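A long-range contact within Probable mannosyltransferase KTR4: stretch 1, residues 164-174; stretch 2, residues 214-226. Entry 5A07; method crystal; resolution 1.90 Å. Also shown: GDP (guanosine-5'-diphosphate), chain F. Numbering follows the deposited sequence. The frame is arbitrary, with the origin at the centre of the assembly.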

# COMPACT_ATOMS: atom_id res chain seq x y z
N VAL B 164 16.03 12.02 -13.60
CA VAL B 164 15.34 12.51 -12.45
C VAL B 164 14.45 13.71 -12.82
O VAL B 164 14.90 14.57 -13.55
N GLU B 165 13.23 13.76 -12.34
CA GLU B 165 12.37 14.93 -12.55
C GLU B 165 11.81 15.38 -11.24
O GLU B 165 11.54 14.56 -10.34
N PHE B 166 11.71 16.69 -11.08
CA PHE B 166 11.23 17.31 -9.85
C PHE B 166 10.05 18.17 -10.11
O PHE B 166 10.11 19.01 -11.03
N GLY B 167 9.00 18.00 -9.34
CA GLY B 167 7.78 18.76 -9.51
C GLY B 167 7.22 19.30 -8.25
O GLY B 167 7.27 18.70 -7.17
N THR B 168 6.61 20.48 -8.38
CA THR B 168 5.89 21.04 -7.29
C THR B 168 4.37 20.77 -7.41
O THR B 168 3.86 20.76 -8.44
N ILE B 169 3.69 20.62 -6.32
CA ILE B 169 2.26 20.32 -6.38
C ILE B 169 1.56 21.66 -6.20
O ILE B 169 1.83 22.35 -5.24
N GLY B 170 0.67 21.98 -7.11
CA GLY B 170 -0.12 23.24 -7.02
C GLY B 170 -0.90 23.31 -5.75
O GLY B 170 -1.41 22.30 -5.28
N PRO B 171 -1.04 24.52 -5.15
CA PRO B 171 -1.59 24.61 -3.82
C PRO B 171 -3.02 24.16 -3.74
O PRO B 171 -3.45 23.59 -2.74
N ASP B 172 -3.75 24.35 -4.80
CA ASP B 172 -5.10 23.86 -4.85
C ASP B 172 -5.20 22.33 -4.88
O ASP B 172 -6.24 21.81 -4.62
N ASN B 173 -4.12 21.64 -5.26
CA ASN B 173 -4.07 20.19 -5.31
C ASN B 173 -3.47 19.57 -4.07
O ASN B 173 -3.23 18.36 -4.05
N TRP B 174 -3.21 20.40 -3.05
CA TRP B 174 -2.58 19.97 -1.80
C TRP B 174 -3.35 20.44 -0.57
O TRP B 174 -3.68 19.66 0.30
N LYS B 214 -5.83 10.45 -3.70
CA LYS B 214 -6.66 10.85 -4.87
C LYS B 214 -6.10 11.82 -5.88
O LYS B 214 -6.72 12.05 -6.93
N GLU B 215 -4.92 12.36 -5.62
CA GLU B 215 -4.39 13.42 -6.49
C GLU B 215 -3.04 13.12 -7.15
O GLU B 215 -2.80 13.63 -8.25
N PHE B 216 -2.17 12.29 -6.51
CA PHE B 216 -0.77 12.19 -7.00
C PHE B 216 -0.72 11.78 -8.44
O PHE B 216 0.06 12.33 -9.23
N TYR B 217 -1.62 10.87 -8.85
CA TYR B 217 -1.58 10.33 -10.22
C TYR B 217 -2.11 11.33 -11.28
O TYR B 217 -1.95 11.10 -12.46
N HIS B 218 -2.66 12.43 -10.81
CA HIS B 218 -3.01 13.54 -11.71
C HIS B 218 -1.90 14.58 -11.84
O HIS B 218 -2.08 15.53 -12.53
N HIS B 219 -0.79 14.44 -11.14
CA HIS B 219 0.25 15.44 -11.30
C HIS B 219 0.76 15.39 -12.73
O HIS B 219 0.95 14.32 -13.31
N PRO B 220 0.99 16.57 -13.36
CA PRO B 220 1.45 16.56 -14.73
C PRO B 220 2.65 15.66 -15.07
O PRO B 220 2.71 15.09 -16.15
N LEU B 221 3.62 15.53 -14.15
CA LEU B 221 4.80 14.74 -14.48
C LEU B 221 4.47 13.26 -14.60
O LEU B 221 5.27 12.51 -15.22
N LEU B 222 3.34 12.86 -14.01
CA LEU B 222 2.98 11.44 -13.97
C LEU B 222 2.03 11.06 -15.11
O LEU B 222 1.65 9.91 -15.26
N SER B 223 1.63 12.06 -15.91
CA SER B 223 0.60 11.79 -16.97
C SER B 223 1.21 10.80 -17.95
O SER B 223 0.52 10.05 -18.55
N LYS B 224 2.53 10.80 -18.15
CA LYS B 224 3.12 9.90 -19.11
C LYS B 224 3.41 8.47 -18.59
O LYS B 224 4.02 7.66 -19.30
N TYR B 225 3.11 8.17 -17.34
CA TYR B 225 3.46 6.82 -16.80
C TYR B 225 2.19 5.99 -16.55
O TYR B 225 1.19 6.54 -16.11
N LYS B 226 2.34 4.67 -16.71
CA LYS B 226 1.35 3.70 -16.32
C LYS B 226 1.60 3.12 -14.90
O LYS B 226 0.64 2.77 -14.18

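The strongest polar link is a salt bridge between Glu-165 and Lys-224. Lys-224 NZ donates to Glu-165 OE1 at 2.8 Å. Both side chains leave the backbone toward the opposing stretch. Glu-165 has chi1 m and chi2 t, which extends the carboxylate to meet the lysine. Lys-224 has chi1 p, chi2 and chi3 t, and chi4 m. The same ammonium also donates to the backbone, with Lys-224 NZ 2.9 Å from Leu-221 O, so its end is held at two points.

A water joins this group. It lies 2.7 Å from Glu-165 OE1, to which it donates a weak hydrogen bond, and 2.5 Å from Tyr-225 OH. It thus bridges two side chains whose direct approach, Glu-165 OE1 to Tyr-225 OH, is 4.2 Å. Tyr-225 has chi1 m.

The second direct hydrogen bond comes from His-219. Its CA-to-CB bond points sideways, but with chi1 t the ring comes nearer to stretch 1. His-219 NE2 donates to Thr-168 O at 2.9 Å, with an angle of 161°. On the other ring nitrogen, His-219 ND1 accepts from Leu-221 N at 3.1 Å. NE2 therefore carries a proton, and the ring is fixed at both nitrogens. Ile-169, chi1 m and chi2 t, packs beside it, with Ile-169 CG1 4.2 Å from His-219 CD2.

Leu-221 points toward stretch 1, chi1 m and chi2 t. Leu-221 CD1 sits 3.7 Å from Gly-167 CA. An ideal CB on Gly-167 would clash with Leu-221 CD1 and His-219 CE1, so the bare glycine makes room for both.

Farther along, Asn-173 (chi1 m) and Glu-215 (chi1 t, chi2 p) point toward each other's stretch. Asn-173 CG is 3.4 Å from Glu-215 OE2. Trp-174 turns away from stretch 2; Trp-174 CZ2 lies 3.7 Å from GDP O6.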

# COMPACT_ATOMS: atom_id res chain seq x y z
CB VAL B 164 16.28 12.86 -11.32
CG1 VAL B 164 17.09 11.61 -10.91
CG2 VAL B 164 17.28 13.92 -11.76
CB GLU B 165 11.25 14.60 -13.55
CG GLU B 165 11.77 14.29 -14.96
CD GLU B 165 10.68 14.02 -16.02
OE1 GLU B 165 9.50 13.75 -15.66
OE2 GLU B 165 11.06 13.92 -17.21
CB PHE B 166 12.33 18.24 -9.27
CG PHE B 166 13.64 17.51 -8.99
CD1 PHE B 166 14.61 17.37 -9.98
CD2 PHE B 166 13.87 16.90 -7.75
CE1 PHE B 166 15.80 16.70 -9.75
CE2 PHE B 166 15.03 16.21 -7.52
CZ PHE B 166 15.99 16.07 -8.51
CB THR B 168 6.09 22.59 -7.26
OG1 THR B 168 7.49 22.83 -7.35
CG2 THR B 168 5.58 23.17 -5.96
CB ILE B 169 1.83 19.41 -5.23
CG1 ILE B 169 2.61 18.08 -5.29
CG2 ILE B 169 0.29 19.19 -5.27
CD1 ILE B 169 2.63 17.37 -3.96
CB PRO B 171 -1.50 26.12 -3.49
CG PRO B 171 -0.40 26.63 -4.39
CD PRO B 171 -0.49 25.82 -5.63
CB ASP B 172 -5.77 24.44 -6.09
CG ASP B 172 -6.09 25.97 -5.93
OD1 ASP B 172 -6.05 26.48 -4.81
OD2 ASP B 172 -6.40 26.61 -6.95
CB ASN B 173 -3.29 19.75 -6.52
CG ASN B 173 -3.95 20.15 -7.81
OD1 ASN B 173 -3.29 20.43 -8.81
ND2 ASN B 173 -5.23 20.15 -7.83
CB TRP B 174 -1.12 20.48 -1.76
CG TRP B 174 -0.42 20.12 -0.51
CD1 TRP B 174 -0.31 20.88 0.59
CD2 TRP B 174 0.18 18.86 -0.20
NE1 TRP B 174 0.33 20.20 1.56
CE2 TRP B 174 0.67 18.96 1.09
CE3 TRP B 174 0.37 17.66 -0.93
CZ2 TRP B 174 1.35 17.92 1.72
CZ3 TRP B 174 1.03 16.62 -0.32
CH2 TRP B 174 1.54 16.76 1.00
CB LYS B 214 -8.03 11.38 -4.37
CG LYS B 214 -8.01 12.82 -3.84
CD LYS B 214 -9.42 13.17 -3.34
CE LYS B 214 -9.75 14.65 -3.35
NZ LYS B 214 -9.50 15.23 -4.69
CB GLU B 215 -4.31 14.69 -5.68
CG GLU B 215 -3.79 15.92 -6.43
CD GLU B 215 -4.58 16.27 -7.70
OE1 GLU B 215 -5.76 15.90 -7.76
OE2 GLU B 215 -4.00 16.86 -8.63
CB PHE B 216 0.07 11.28 -6.13
CG PHE B 216 -0.10 9.82 -6.44
CD1 PHE B 216 -1.05 9.10 -5.82
CD2 PHE B 216 0.71 9.19 -7.36
CE1 PHE B 216 -1.21 7.77 -6.05
CE2 PHE B 216 0.59 7.81 -7.63
CZ PHE B 216 -0.36 7.09 -6.92
CB TYR B 217 -2.37 9.03 -10.36
CG TYR B 217 -3.74 9.05 -9.70
CD1 TYR B 217 -3.90 8.79 -8.35
CD2 TYR B 217 -4.90 9.29 -10.48
CE1 TYR B 217 -5.15 8.84 -7.76
CE2 TYR B 217 -6.16 9.28 -9.91
CZ TYR B 217 -6.30 9.07 -8.57
OH TYR B 217 -7.53 9.06 -8.00
CB HIS B 218 -4.22 14.29 -11.15
CG HIS B 218 -5.47 13.50 -11.22
ND1 HIS B 218 -5.91 12.98 -12.41
CD2 HIS B 218 -6.35 13.11 -10.27
CE1 HIS B 218 -6.99 12.25 -12.19
NE2 HIS B 218 -7.30 12.36 -10.91
CB HIS B 219 1.39 15.25 -10.32
CG HIS B 219 2.34 16.41 -10.28
ND1 HIS B 219 3.32 16.57 -11.23
CD2 HIS B 219 2.46 17.45 -9.44
CE1 HIS B 219 3.99 17.67 -10.98
NE2 HIS B 219 3.50 18.22 -9.89
CB PRO B 220 1.82 18.04 -15.01
CG PRO B 220 0.98 18.78 -14.11
CD PRO B 220 0.81 17.94 -12.85
CB LEU B 221 5.90 14.96 -13.47
CG LEU B 221 6.55 16.32 -13.50
CD1 LEU B 221 7.55 16.39 -12.35
CD2 LEU B 221 7.27 16.54 -14.82
CB LEU B 222 2.36 11.13 -12.60
CG LEU B 222 3.39 11.11 -11.44
CD1 LEU B 222 2.69 10.55 -10.23
CD2 LEU B 222 4.59 10.25 -11.68
CB SER B 223 0.17 13.10 -17.68
OG SER B 223 1.23 13.52 -18.58
CB LYS B 224 4.44 10.52 -19.62
CG LYS B 224 5.51 10.85 -18.56
CD LYS B 224 6.76 11.52 -19.17
CE LYS B 224 7.74 11.98 -18.12
NZ LYS B 224 7.26 13.08 -17.22
CB TYR B 225 4.24 6.95 -15.51
CG TYR B 225 5.57 7.64 -15.63
CD1 TYR B 225 6.57 7.10 -16.37
CD2 TYR B 225 5.78 8.86 -15.08
CE1 TYR B 225 7.81 7.71 -16.47
CE2 TYR B 225 6.98 9.50 -15.17
CZ TYR B 225 8.00 8.92 -15.86
OH TYR B 225 9.19 9.59 -15.94
CB LYS B 226 1.35 2.54 -17.36
CG LYS B 226 0.34 1.43 -17.05
CD LYS B 226 0.26 0.46 -18.19
CE LYS B 226 -0.57 -0.78 -17.88
NZ LYS B 226 -1.93 -0.50 -17.41
PB GDP F . 4.29 7.71 7.76
O1B GDP F . 4.79 7.88 9.14
O2B GDP F . 2.90 7.55 7.55
O3B GDP F . 5.16 6.82 6.96
O3A GDP F . 4.43 9.24 7.22
PA GDP F . 5.60 10.00 6.48
O1A GDP F . 5.99 11.25 7.14
O2A GDP F . 6.74 9.18 6.04
O5' GDP F . 4.83 10.48 5.19
C5' GDP F . 4.51 9.73 4.01
C4' GDP F . 5.24 10.22 2.77
O4' GDP F . 4.78 11.55 2.50
C3' GDP F . 6.75 10.28 2.90
O3' GDP F . 7.34 10.06 1.59
C2' GDP F . 6.99 11.71 3.40
O2' GDP F . 8.26 12.21 3.01
C1' GDP F . 5.91 12.43 2.67
N9 GDP F . 5.38 13.61 3.38
C8 GDP F . 4.72 13.67 4.57
N7 GDP F . 4.34 14.99 4.82
C5 GDP F . 4.76 15.73 3.75
C6 GDP F . 4.67 17.16 3.39
O6 GDP F . 4.06 17.88 4.25
N1 GDP F . 5.23 17.55 2.24
C2 GDP F . 5.90 16.68 1.40
N2 GDP F . 6.45 17.14 0.28
N3 GDP F . 6.02 15.35 1.69
C4 GDP F . 5.43 14.85 2.79
O HOH W 1 9.82 11.40 -14.39